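Local coordinates for protein aldose 1-epimerase (Escherichia coli, PDB 3NRE) that probably interconverts the alpha and beta anomers of aldose sugars, as related galactose mutarotase-like epimerases do, at residues A[150-155]-A[249-254]; A[157-162]-A[190-195]; A[162-167]-A[202-207]; A[221-226]-A[285-290]. One frame throughout, in Å; residues are numbered along the deposited sequence.

Interaction 1: A[150-155]-A[249-254]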
loop_
_atom_site.group_PDB
_atom_site.type_symbol
_atom_site.label_atom_id
_atom_site.label_comp_id
_atom_site.label_asym_id
_atom_site.label_seq_id
_atom_site.Cartn_x
_atom_site.Cartn_y
_atom_site.Cartn_z
ATOM N N PRO A 150 2.572 0.523 3.324
ATOM C CA PRO A 150 3.703 0.757 4.222
ATOM C C PRO A 150 3.364 0.522 5.679
ATOM O O PRO A 150 2.245 0.834 6.131
ATOM C CB PRO A 150 4.075 2.220 3.936
ATOM C CG PRO A 150 2.828 2.829 3.463
ATOM C CD PRO A 150 2.029 1.790 2.800
ATOM N N TYR A 151 4.358 0.031 6.405
ATOM C CA TYR A 151 4.301 -0.174 7.817
ATOM C C TYR A 151 5.158 0.880 8.508
ATOM O O TYR A 151 6.382 0.938 8.289
ATOM C CB TYR A 151 4.879 -1.531 8.183
ATOM C CG TYR A 151 4.083 -2.742 7.694
ATOM C CD1 TYR A 151 4.241 -3.222 6.387
ATOM C CD2 TYR A 151 3.233 -3.423 8.542
ATOM C CE1 TYR A 151 3.524 -4.359 5.954
ATOM C CE2 TYR A 151 2.554 -4.562 8.106
ATOM C CZ TYR A 151 2.687 -4.983 6.832
ATOM O OH TYR A 151 2.012 -6.118 6.399
ATOM N N PHE A 152 4.534 1.711 9.343
ATOM C CA PHE A 152 5.250 2.762 10.071
ATOM C C PHE A 152 5.433 2.395 11.540
ATOM O O PHE A 152 4.582 1.755 12.130
ATOM C CB PHE A 152 4.435 4.043 10.044
ATOM C CG PHE A 152 4.263 4.622 8.677
ATOM C CD1 PHE A 152 5.252 5.431 8.141
ATOM C CD2 PHE A 152 3.164 4.324 7.922
ATOM C CE1 PHE A 152 5.137 5.949 6.860
ATOM C CE2 PHE A 152 3.019 4.875 6.639
ATOM C CZ PHE A 152 3.999 5.705 6.118
ATOM N N PRO A 153 6.523 2.885 12.182
ATOM C CA PRO A 153 6.722 2.678 13.596
ATOM C C PRO A 153 5.569 3.330 14.346
ATOM O O PRO A 153 5.072 4.361 13.927
ATOM C CB PRO A 153 8.024 3.412 13.903
ATOM C CG PRO A 153 8.591 3.766 12.535
ATOM C CD PRO A 153 7.579 3.678 11.539
ATOM N N LEU A 154 5.190 2.742 15.452
ATOM C CA LEU A 154 4.156 3.360 16.299
ATOM C C LEU A 154 4.636 3.576 17.698
ATOM O O LEU A 154 5.136 2.652 18.331
ATOM C CB LEU A 154 2.916 2.450 16.345
ATOM C CG LEU A 154 1.672 2.915 17.087
ATOM C CD1 LEU A 154 1.171 4.260 16.552
ATOM C CD2 LEU A 154 0.512 1.891 17.011
ATOM N N SER A 155 4.443 4.806 18.181
ATOM C CA SER A 155 4.748 5.211 19.532
ATOM C C SER A 155 3.466 5.739 20.169
ATOM O O SER A 155 2.580 6.202 19.434
ATOM C CB SER A 155 5.820 6.314 19.475
ATOM O OG SER A 155 5.779 7.141 20.603
ATOM N N ASP A 249 3.602 -1.601 18.072
ATOM C CA ASP A 249 4.905 -1.081 17.676
ATOM C C ASP A 249 4.903 -0.630 16.211
ATOM O O ASP A 249 5.899 -0.071 15.747
ATOM C CB ASP A 249 6.004 -2.145 17.917
ATOM C CG ASP A 249 5.609 -3.523 17.397
ATOM O OD1 ASP A 249 4.568 -4.130 17.848
ATOM O OD2 ASP A 249 6.359 -4.027 16.525
ATOM N N PHE A 250 3.818 -0.921 15.474
ATOM C CA PHE A 250 3.602 -0.399 14.118
ATOM C C PHE A 250 2.147 -0.231 13.768
ATOM O O PHE A 250 1.262 -0.743 14.411
ATOM C CB PHE A 250 4.235 -1.280 13.013
ATOM C CG PHE A 250 3.526 -2.631 12.827
ATOM C CD1 PHE A 250 2.387 -2.743 12.027
ATOM C CD2 PHE A 250 3.942 -3.736 13.555
ATOM C CE1 PHE A 250 1.710 -4.015 11.897
ATOM C CE2 PHE A 250 3.266 -4.987 13.398
ATOM C CZ PHE A 250 2.173 -5.070 12.599
ATOM N N PHE A 251 1.932 0.521 12.717
ATOM C CA PHE A 251 0.601 0.686 12.094
ATOM C C PHE A 251 0.823 0.892 10.620
ATOM O O PHE A 251 1.922 1.149 10.194
ATOM C CB PHE A 251 -0.177 1.893 12.646
ATOM C CG PHE A 251 0.332 3.213 12.161
ATOM C CD1 PHE A 251 1.467 3.786 12.748
ATOM C CD2 PHE A 251 -0.302 3.890 11.103
ATOM C CE1 PHE A 251 1.964 5.019 12.296
ATOM C CE2 PHE A 251 0.177 5.109 10.654
ATOM C CZ PHE A 251 1.322 5.682 11.259
ATOM N N CYS A 252 -0.236 0.746 9.822
ATOM C CA CYS A 252 -0.162 0.980 8.377
ATOM C C CYS A 252 -1.092 2.085 7.975
ATOM O O CYS A 252 -2.198 2.220 8.496
ATOM C CB CYS A 252 -0.540 -0.247 7.593
ATOM S SG CYS A 252 0.405 -1.682 8.059
ATOM N N LEU A 253 -0.631 2.903 7.035
ATOM C CA LEU A 253 -1.497 3.897 6.363
ATOM C C LEU A 253 -1.259 3.594 4.910
ATOM O O LEU A 253 -0.161 3.831 4.399
ATOM C CB LEU A 253 -1.141 5.349 6.707
ATOM C CG LEU A 253 -2.120 6.393 6.173
ATOM C CD1 LEU A 253 -1.996 7.708 6.977
ATOM C CD2 LEU A 253 -1.962 6.648 4.644
ATOM N N GLU A 254 -2.279 3.052 4.243
ATOM C CA GLU A 254 -2.132 2.406 2.904
ATOM C C GLU A 254 -2.806 3.226 1.812
ATOM O O GLU A 254 -4.033 3.201 1.708
ATOM C CB GLU A 254 -2.776 1.030 2.891
ATOM C CG GLU A 254 -2.394 0.142 4.084
ATOM C CD GLU A 254 -3.390 -1.029 4.308
ATOM O OE1 GLU A 254 -3.991 -1.601 3.330
ATOM O OE2 GLU A 254 -3.510 -1.318 5.517
#

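Interaction 2: A[157-162]-A[190-195]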
loop_
_atom_site.group_PDB
_atom_site.type_symbol
_atom_site.label_atom_id
_atom_site.label_comp_id
_atom_site.label_asym_id
_atom_site.label_seq_id
_atom_site.Cartn_x
_atom_site.Cartn_y
_atom_site.Cartn_z
ATOM N N GLN A 157 3.229 8.401 21.314
ATOM C CA GLN A 157 3.215 9.844 20.965
ATOM C C GLN A 157 2.871 10.060 19.475
ATOM O O GLN A 157 2.626 11.189 19.095
ATOM C CB GLN A 157 4.577 10.493 21.211
ATOM C CG GLN A 157 5.263 10.038 22.490
ATOM C CD GLN A 157 4.499 10.239 23.729
ATOM O OE1 GLN A 157 3.610 11.094 23.816
ATOM N NE2 GLN A 157 4.942 9.537 24.802
ATOM N N THR A 158 2.927 9.040 18.649
ATOM C CA THR A 158 2.617 9.187 17.190
ATOM C C THR A 158 1.217 9.772 16.927
ATOM O O THR A 158 0.248 9.454 17.643
ATOM C CB THR A 158 2.688 7.818 16.460
ATOM O OG1 THR A 158 3.937 7.201 16.715
ATOM C CG2 THR A 158 2.556 7.977 14.964
ATOM N N ARG A 159 1.131 10.638 15.913
ATOM C CA ARG A 159 -0.133 11.237 15.478
ATOM C C ARG A 159 -0.135 11.252 13.947
ATOM O O ARG A 159 0.901 11.398 13.336
ATOM C CB ARG A 159 -0.314 12.667 16.030
ATOM C CG ARG A 159 -0.313 12.727 17.609
ATOM C CD ARG A 159 -0.788 14.043 18.118
ATOM N NE ARG A 159 -0.216 15.170 17.375
ATOM C CZ ARG A 159 -0.708 16.414 17.407
ATOM N NH1 ARG A 159 -1.766 16.683 18.156
ATOM N NH2 ARG A 159 -0.136 17.388 16.691
ATOM N N ILE A 160 -1.301 11.040 13.347
ATOM C CA ILE A 160 -1.455 11.155 11.896
ATOM C C ILE A 160 -2.582 12.114 11.526
ATOM O O ILE A 160 -3.485 12.384 12.333
ATOM C CB ILE A 160 -1.753 9.784 11.233
ATOM C CG1 ILE A 160 -3.087 9.220 11.714
ATOM C CG2 ILE A 160 -0.619 8.809 11.536
ATOM C CD1 ILE A 160 -3.564 7.994 10.878
ATOM N N GLN A 161 -2.464 12.617 10.301
ATOM C CA GLN A 161 -3.433 13.549 9.735
ATOM C C GLN A 161 -3.614 13.179 8.270
ATOM O O GLN A 161 -2.651 13.062 7.528
ATOM C CB GLN A 161 -2.981 14.988 9.839
ATOM C CG GLN A 161 -4.070 15.978 9.394
ATOM C CD GLN A 161 -3.608 17.424 9.464
ATOM O OE1 GLN A 161 -2.409 17.704 9.628
ATOM N NE2 GLN A 161 -4.541 18.343 9.338
ATOM N N ALA A 162 -4.855 12.911 7.888
ATOM C CA ALA A 162 -5.172 12.447 6.543
ATOM C C ALA A 162 -6.663 12.745 6.288
ATOM O O ALA A 162 -7.534 12.131 6.882
ATOM C CB ALA A 162 -4.908 10.927 6.402
ATOM N N ASN A 190 -8.759 14.020 10.184
ATOM C CA ASN A 190 -8.714 15.314 9.472
ATOM C C ASN A 190 -7.759 16.324 10.125
ATOM O O ASN A 190 -7.054 17.065 9.445
ATOM C CB ASN A 190 -10.115 15.917 9.320
ATOM C CG ASN A 190 -10.938 15.197 8.269
ATOM O OD1 ASN A 190 -10.781 15.450 7.068
ATOM N ND2 ASN A 190 -11.767 14.243 8.706
ATOM N N GLN A 191 -7.743 16.329 11.458
ATOM C CA GLN A 191 -6.712 17.055 12.261
ATOM C C GLN A 191 -5.815 15.964 12.904
ATOM O O GLN A 191 -6.285 14.849 13.147
ATOM C CB GLN A 191 -7.370 17.920 13.345
ATOM C CG GLN A 191 -8.121 19.192 12.827
ATOM C CD GLN A 191 -7.247 20.047 11.894
ATOM O OE1 GLN A 191 -7.515 20.143 10.690
ATOM N NE2 GLN A 191 -6.168 20.623 12.441
ATOM N N PRO A 192 -4.530 16.270 13.179
ATOM C CA PRO A 192 -3.652 15.266 13.760
ATOM C C PRO A 192 -4.272 14.543 14.957
ATOM O O PRO A 192 -4.802 15.205 15.864
ATOM C CB PRO A 192 -2.436 16.073 14.206
ATOM C CG PRO A 192 -2.466 17.307 13.363
ATOM C CD PRO A 192 -3.904 17.604 13.115
ATOM N N ALA A 193 -4.195 13.213 14.977
ATOM C CA ALA A 193 -4.829 12.450 16.042
ATOM C C ALA A 193 -3.997 11.203 16.329
ATOM O O ALA A 193 -3.364 10.689 15.444
ATOM C CB ALA A 193 -6.245 12.044 15.613
ATOM N N PRO A 194 -4.068 10.684 17.569
ATOM C CA PRO A 194 -3.370 9.416 17.862
ATOM C C PRO A 194 -4.014 8.225 17.163
ATOM O O PRO A 194 -5.209 8.291 16.794
ATOM C CB PRO A 194 -3.529 9.270 19.391
ATOM C CG PRO A 194 -4.801 10.071 19.726
ATOM C CD PRO A 194 -4.808 11.221 18.739
ATOM N N LEU A 195 -3.252 7.147 16.985
ATOM C CA LEU A 195 -3.850 5.891 16.561
ATOM C C LEU A 195 -4.570 5.290 17.760
ATOM O O LEU A 195 -4.049 5.294 18.870
ATOM C CB LEU A 195 -2.812 4.881 16.056
ATOM C CG LEU A 195 -2.230 5.015 14.636
ATOM C CD1 LEU A 195 -3.281 4.959 13.510
ATOM C CD2 LEU A 195 -1.337 6.307 14.544
HETATM O O HOH W 1 -0.532 7.067 18.684
#

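Interaction 3: A[162-167]-A[202-207]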
loop_
_atom_site.group_PDB
_atom_site.type_symbol
_atom_site.label_atom_id
_atom_site.label_comp_id
_atom_site.label_asym_id
_atom_site.label_seq_id
_atom_site.Cartn_x
_atom_site.Cartn_y
_atom_site.Cartn_z
ATOM N N ALA A 162 -4.855 12.911 7.888
ATOM C CA ALA A 162 -5.172 12.447 6.543
ATOM C C ALA A 162 -6.663 12.745 6.288
ATOM O O ALA A 162 -7.534 12.131 6.882
ATOM C CB ALA A 162 -4.908 10.927 6.402
ATOM N N GLN A 163 -6.930 13.733 5.454
ATOM C CA GLN A 163 -8.302 14.154 5.133
ATOM C C GLN A 163 -9.227 12.996 4.813
ATOM O O GLN A 163 -8.832 12.090 4.114
ATOM C CB GLN A 163 -8.253 15.131 3.950
ATOM C CG GLN A 163 -9.613 15.552 3.393
ATOM C CD GLN A 163 -9.439 16.467 2.184
ATOM O OE1 GLN A 163 -8.945 17.590 2.319
ATOM N NE2 GLN A 163 -9.805 15.973 0.996
ATOM N N ALA A 164 -10.454 13.031 5.338
ATOM C CA ALA A 164 -11.451 12.014 5.069
ATOM C C ALA A 164 -12.836 12.577 5.277
ATOM O O ALA A 164 -13.070 13.345 6.215
ATOM C CB ALA A 164 -11.247 10.767 5.958
ATOM N N SER A 165 -13.745 12.216 4.378
ATOM C CA SER A 165 -15.132 12.664 4.473
ATOM C C SER A 165 -16.086 11.553 4.860
ATOM O O SER A 165 -17.306 11.788 4.888
ATOM C CB SER A 165 -15.568 13.278 3.130
ATOM O OG SER A 165 -15.595 12.277 2.132
ATOM N N GLY A 166 -15.541 10.339 5.077
ATOM C CA GLY A 166 -16.319 9.211 5.488
ATOM C C GLY A 166 -15.472 7.975 5.518
ATOM O O GLY A 166 -14.312 8.029 5.151
ATOM N N TYR A 167 -16.062 6.886 5.974
ATOM C CA TYR A 167 -15.326 5.623 6.070
ATOM C C TYR A 167 -16.248 4.437 5.913
ATOM O O TYR A 167 -17.455 4.565 5.983
ATOM C CB TYR A 167 -14.574 5.533 7.397
ATOM C CG TYR A 167 -15.366 5.076 8.600
ATOM C CD1 TYR A 167 -16.524 5.735 8.988
ATOM C CD2 TYR A 167 -14.950 4.010 9.363
ATOM C CE1 TYR A 167 -17.248 5.332 10.108
ATOM C CE2 TYR A 167 -15.674 3.587 10.465
ATOM C CZ TYR A 167 -16.802 4.250 10.839
ATOM O OH TYR A 167 -17.505 3.830 11.941
ATOM N N ASN A 202 -9.789 -0.381 8.507
ATOM C CA ASN A 202 -10.862 0.447 7.908
ATOM C C ASN A 202 -10.336 1.236 6.763
ATOM O O ASN A 202 -9.216 1.818 6.845
ATOM C CB ASN A 202 -11.499 1.406 8.927
ATOM C CG ASN A 202 -12.202 0.690 10.046
ATOM O OD1 ASN A 202 -11.586 0.278 11.051
ATOM N ND2 ASN A 202 -13.524 0.481 9.879
ATOM N N GLY A 203 -11.160 1.327 5.710
ATOM C CA GLY A 203 -10.892 2.197 4.593
ATOM C C GLY A 203 -11.613 3.552 4.777
ATOM O O GLY A 203 -12.678 3.622 5.442
ATOM N N PHE A 204 -11.000 4.601 4.223
ATOM C CA PHE A 204 -11.463 5.977 4.350
ATOM C C PHE A 204 -11.578 6.570 2.954
ATOM O O PHE A 204 -10.750 6.305 2.084
ATOM C CB PHE A 204 -10.480 6.804 5.220
ATOM C CG PHE A 204 -10.433 6.329 6.636
ATOM C CD1 PHE A 204 -9.665 5.232 6.972
ATOM C CD2 PHE A 204 -11.210 6.923 7.601
ATOM C CE1 PHE A 204 -9.676 4.737 8.258
ATOM C CE2 PHE A 204 -11.229 6.446 8.896
ATOM C CZ PHE A 204 -10.431 5.345 9.237
ATOM N N ALA A 205 -12.627 7.361 2.756
ATOM C CA ALA A 205 -12.884 8.014 1.461
ATOM C C ALA A 205 -12.753 9.510 1.613
ATOM O O ALA A 205 -12.688 10.053 2.733
ATOM C CB ALA A 205 -14.309 7.693 0.964
ATOM N N GLY A 206 -12.724 10.195 0.480
ATOM C CA GLY A 206 -12.641 11.648 0.495
ATOM C C GLY A 206 -11.257 12.219 0.734
ATOM O O GLY A 206 -11.112 13.383 1.054
ATOM N N TRP A 207 -10.238 11.416 0.491
ATOM C CA TRP A 207 -8.879 11.811 0.746
ATOM C C TRP A 207 -8.360 12.618 -0.417
ATOM O O TRP A 207 -8.841 12.466 -1.549
ATOM C CB TRP A 207 -8.026 10.560 0.909
ATOM C CG TRP A 207 -6.645 10.786 1.374
ATOM C CD1 TRP A 207 -6.232 11.675 2.306
ATOM C CD2 TRP A 207 -5.504 9.981 1.040
ATOM N NE1 TRP A 207 -4.880 11.518 2.524
ATOM C CE2 TRP A 207 -4.412 10.498 1.743
ATOM C CE3 TRP A 207 -5.297 8.910 0.160
ATOM C CZ2 TRP A 207 -3.133 9.960 1.632
ATOM C CZ3 TRP A 207 -4.058 8.380 0.042
ATOM C CH2 TRP A 207 -2.971 8.926 0.752
#

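Interaction 4: A[221-226]-A[285-290]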
loop_
_atom_site.group_PDB
_atom_site.type_symbol
_atom_site.label_atom_id
_atom_site.label_comp_id
_atom_site.label_asym_id
_atom_site.label_seq_id
_atom_site.Cartn_x
_atom_site.Cartn_y
_atom_site.Cartn_z
ATOM N N ALA A 221 8.643 14.335 11.226
ATOM C CA ALA A 221 7.383 13.930 10.620
ATOM C C ALA A 221 7.739 13.414 9.228
ATOM O O ALA A 221 8.770 13.802 8.664
ATOM C CB ALA A 221 6.412 15.087 10.515
ATOM N N ILE A 222 6.878 12.569 8.685
ATOM C CA ILE A 222 6.960 12.103 7.299
ATOM C C ILE A 222 5.759 12.654 6.577
ATOM O O ILE A 222 4.640 12.539 7.080
ATOM C CB ILE A 222 6.901 10.559 7.181
ATOM C CG1 ILE A 222 8.144 9.940 7.798
ATOM C CG2 ILE A 222 6.741 10.120 5.719
ATOM C CD1 ILE A 222 8.316 8.494 7.452
ATOM N N ILE A 223 6.017 13.266 5.418
ATOM C CA ILE A 223 4.997 13.866 4.569
ATOM C C ILE A 223 4.818 12.929 3.405
ATOM O O ILE A 223 5.730 12.703 2.618
ATOM C CB ILE A 223 5.405 15.225 3.973
ATOM C CG1 ILE A 223 5.570 16.273 5.058
ATOM C CG2 ILE A 223 4.408 15.676 2.882
ATOM C CD1 ILE A 223 4.369 16.489 5.860
HETATM N N MSE A 224 3.613 12.395 3.324
HETATM C CA MSE A 224 3.220 11.475 2.246
HETATM C C MSE A 224 2.407 12.246 1.205
HETATM O O MSE A 224 1.431 12.934 1.558
HETATM C CB MSE A 224 2.378 10.287 2.777
HETATM C CG MSE A 224 1.707 9.431 1.657
HETATM SE SE MSE A 224 0.678 7.787 2.097
HETATM C CE MSE A 224 1.867 6.868 3.255
ATOM N N GLU A 225 2.806 12.106 -0.067
ATOM C CA GLU A 225 2.108 12.722 -1.209
ATOM C C GLU A 225 1.970 11.698 -2.326
ATOM O O GLU A 225 2.864 10.895 -2.566
ATOM C CB GLU A 225 2.854 13.945 -1.764
ATOM C CG GLU A 225 2.870 15.095 -0.800
ATOM C CD GLU A 225 3.495 16.374 -1.383
ATOM O OE1 GLU A 225 3.413 16.628 -2.612
ATOM O OE2 GLU A 225 4.064 17.127 -0.574
ATOM N N THR A 226 0.812 11.660 -2.954
ATOM C CA THR A 226 0.581 10.748 -4.077
ATOM C C THR A 226 0.232 11.536 -5.352
ATOM O O THR A 226 -0.417 12.637 -5.305
ATOM C CB THR A 226 -0.561 9.765 -3.781
ATOM O OG1 THR A 226 -1.705 10.521 -3.321
ATOM C CG2 THR A 226 -0.117 8.673 -2.743
ATOM N N SER A 285 5.312 9.639 -2.645
ATOM C CA SER A 285 6.538 10.138 -2.088
ATOM C C SER A 285 6.438 10.247 -0.577
ATOM O O SER A 285 5.360 10.536 -0.028
ATOM C CB SER A 285 6.944 11.450 -2.732
ATOM O OG SER A 285 6.115 12.539 -2.350
ATOM N N LEU A 286 7.556 9.948 0.094
ATOM C CA LEU A 286 7.649 10.105 1.542
ATOM C C LEU A 286 8.794 11.055 1.831
ATOM O O LEU A 286 9.936 10.738 1.559
ATOM C CB LEU A 286 7.903 8.742 2.207
ATOM C CG LEU A 286 6.870 7.626 1.955
ATOM C CD1 LEU A 286 7.359 6.303 2.567
ATOM C CD2 LEU A 286 5.496 8.035 2.471
ATOM N N ARG A 287 8.495 12.208 2.415
ATOM C CA ARG A 287 9.507 13.209 2.677
ATOM C C ARG A 287 9.710 13.353 4.163
ATOM O O ARG A 287 8.732 13.517 4.907
ATOM C CB ARG A 287 9.126 14.556 2.054
ATOM C CG ARG A 287 10.119 15.657 2.334
ATOM C CD ARG A 287 9.960 16.881 1.410
ATOM N NE ARG A 287 8.652 17.518 1.583
ATOM C CZ ARG A 287 8.320 18.337 2.582
ATOM N NH1 ARG A 287 9.178 18.645 3.552
ATOM N NH2 ARG A 287 7.102 18.853 2.617
ATOM N N VAL A 288 10.970 13.336 4.615
ATOM C CA VAL A 288 11.251 13.488 6.043
ATOM C C VAL A 288 11.478 14.946 6.339
ATOM O O VAL A 288 12.238 15.606 5.627
ATOM C CB VAL A 288 12.508 12.713 6.502
ATOM C CG1 VAL A 288 12.546 12.624 8.033
ATOM C CG2 VAL A 288 12.545 11.352 5.890
ATOM N N GLU A 289 10.843 15.450 7.388
ATOM C CA GLU A 289 11.135 16.803 7.807
ATOM C C GLU A 289 11.254 16.942 9.309
ATOM O O GLU A 289 10.677 16.177 10.092
ATOM C CB GLU A 289 10.137 17.819 7.221
ATOM C CG GLU A 289 8.706 17.651 7.613
ATOM C CD GLU A 289 7.826 18.859 7.210
ATOM O OE1 GLU A 289 8.134 19.526 6.206
ATOM O OE2 GLU A 289 6.809 19.126 7.890
ATOM N N TRP A 290 12.067 17.919 9.724
ATOM C CA TRP A 290 12.218 18.170 11.139
ATOM C C TRP A 290 10.852 18.750 11.502
ATOM O O TRP A 290 10.302 19.508 10.730
ATOM C CB TRP A 290 13.438 19.078 11.410
ATOM C CG TRP A 290 14.818 18.313 11.348
ATOM C CD1 TRP A 290 15.900 18.543 12.156
ATOM C CD2 TRP A 290 15.221 17.232 10.452
ATOM N NE1 TRP A 290 16.936 17.694 11.827
ATOM C CE2 TRP A 290 16.552 16.882 10.794
ATOM C CE3 TRP A 290 14.595 16.534 9.401
ATOM C CZ2 TRP A 290 17.263 15.863 10.126
ATOM C CZ3 TRP A 290 15.296 15.512 8.737
ATOM C CH2 TRP A 290 16.610 15.195 9.103
HETATM O O HOH W 2 6.197 13.747 0.197
HETATM O O HOH W 3 6.913 16.273 0.041
#

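Interaction 1: A[150-155]-A[249-254]
Phe-152 and Phe-251 make the apolar centre. Their side chains cross obliquely, CE1 of Phe-251 lying 3.5 Å from CB of Phe-152, and the rings, planes 26° apart, are displaced, with little overlap between them. CD1 of Leu-154 adds to this patch, 3.8 Å from Phe-251 CD1, its side chain running at about a right angle to that of Phe-251. An alanine in place of Phe-251 would probably open a gap against Phe-152 CB and take one apolar partner from Leu-154 CD1. On the opposite sheet face, Cys-252 SG sits over one face of the Tyr-151 ring, 3.8 Å from the centroid, in a sulfur-aromatic contact. The same ring turns its edge to Phe-250 in an offset edge-to-face pair. Outward lies the backbone: Phe-152 N bonds Phe-251 O at 2.8 Å, Phe-251 N returns the bond to Phe-152 O, and Leu-154 N reaches Asp-249 O at 2.9 Å from 67° above the carbonyl plane. This antiparallel pairing of strands 142-153 and 250-256 belongs to a curled sheet in which 232-237 flanks 250-256; Phe-152 and Leu-253 pack across onto strands 210-215 and 220-227 of a second sheet.

Interaction 2: A[157-162]-A[190-195]
Arg-159 reaches over Pro-192 with its long side chain. CB starts 3.7 Å from Ala-193 O, and CG passes the carbonyl carbon of the same residue. The chain then bends at chi3 (-44°), which places NE 4.0 Å from Pro-192 CB. Beyond the bend one face of the guanidinium receives Pro-192 CB over its centre, 3.6 Å from NH2. The charge at the tip is met from outside the two segments, NH2 forming a salt bridge with Glu-214. Below this cover the chains pair as an antiparallel edge: Ile-160 N bonds Ala-193 O, and Ala-193 N bonds Ile-160 O at 2.9 Å. Residues 193-194 form a short, weakly bonded outermost strand of the large antiparallel sheet, a sheet of the beta-sandwich seen in galactose mutarotase-like proteins, with 159-162 the next strand in. On the side of Ile-160 and Ala-193, Ile-160 CG2 lies 4.0 Å from Leu-195 CD2, the two side chains at about a right angle and both against Phe-251. Gln-161 stretches alongside Pro-192, and in the conformer given its NE2 donates to Asn-190 O at 2.8 Å, the acceptor close to the amide plane. At the other end, where direct pairing stops, a water donates to Thr-158 O at 2.7 Å and accepts from Leu-195 N.

Interaction 3: A[162-167]-A[202-207]
Gln-163 meets Gly-206 because its chain is fully drawn out: CG is anti to the backbone N (chi1 174°) and CD continues the extended line. NE2 then donates to Gly-206 O at 2.9 Å in a nearly straight bond (171° at the hydrogen), the acceptor lying almost in the amide plane. Trp-207 CG is likewise anti to its backbone N (chi1 -171°), and the indole lies beside Gln-163 and Ala-162, its CD1 3.2 Å from Gln-163 O and its NE1 3.9 Å from Ala-162 CB. NE1 itself bonds Gln-210 O. An alanine in place of Trp-207 would probably leave Ala-162 CB without its aromatic neighbour and Gln-210 O without this donor. Where the strands begin to pair, Ser-165 N bonds Ala-205 O, and Ala-205 N bonds Gly-166 O at 3.0 Å. Gly-206 has a positive phi, at which a CB would be pressed against the carbonyl O of Ala-205, and this backbone turn itself calls for glycine. Farther along, Tyr-167 and Phe-204 form a non-hydrogen-bonded pair of antiparallel strands 166-170 and 200-205, with Tyr-167 CB 3.6 Å from Phe-204 CD2. The edge of the Tyr-167 ring lies by Asn-202 ND2, whose bond goes to Trp-168 O. Gln-163 O is buried with no conventional partner; a CA-H...O contact from Trp-207 would probably repay only part of its lost solvation.

Interaction 4: A[221-226]-A[285-290]
Ile-223 and Arg-287 lie side by side and point the same way; the isoleucine meets one face of the guanidinium, offset toward its rim, with Ile-223 CG1 3.9 Å from Arg-287 NH2. The arginine is bent at chi3 (62°), and NH1 forms a salt bridge with Glu-289 OE1 at 3.0 Å along its own strand, met on the anti side of the carboxylate and 30° out of its plane. The other oxygen, OE2, has a second positive partner in Arg-212. Toward Glu-225 the link is indirect: one water donates to Glu-225 OE2 at 3.0 Å and accepts from Arg-287 NE at 2.6 Å. A second water donates to Ile-223 O at 2.7 Å and lies 2.8 Å from Ser-285 OG, hydrogen-bonded to that hydroxyl. This face, partly exposed, mixes charged ends with the apolar side chain of Ile-223 beneath them. The reverse face is greasy and buried. Leu-286 runs alongside Met-224, a selenomethionine, with CD2 of the leucine 3.9 Å from CB of Met-224; Ile-222 meets the leucine at a slant, its CG2 3.9 Å from Leu-286 CB. Six backbone hydrogen bonds, two at each of the pairs Ala-221 with Glu-289, Ile-223 with Arg-287 and Glu-225 with Ser-285, keep the antiparallel register without a bulge. Within the large sheet of the fold, strand 279-290 lies between 127-136 and 220-227, and 220-227 has 210-215 on its far side, while Met-224 reaches across to Leu-253 and Pro-255 of strand 250-256.

Interaction 1 is the most central of the four; its Phe-152 and Phe-251 face the inside of the sandwich, Tyr-151 and Phe-250 the other way. It touches interaction 2 through Phe-251 and Ile-160, and interaction 4 through Phe-152 and Met-224. Interactions 2 and 4 belong to one large sheet: the first finishes it at a ragged edge with prolines and a water, the second is regular and carries charges on its outer face. Interaction 3 lies, like interaction 1, in the curled sheet, mostly buried but closed by a glutamine and a glycine. Ala-162 is common to interactions 2 and 3, and Asn-190 ND2 bonds Ala-164 O between them.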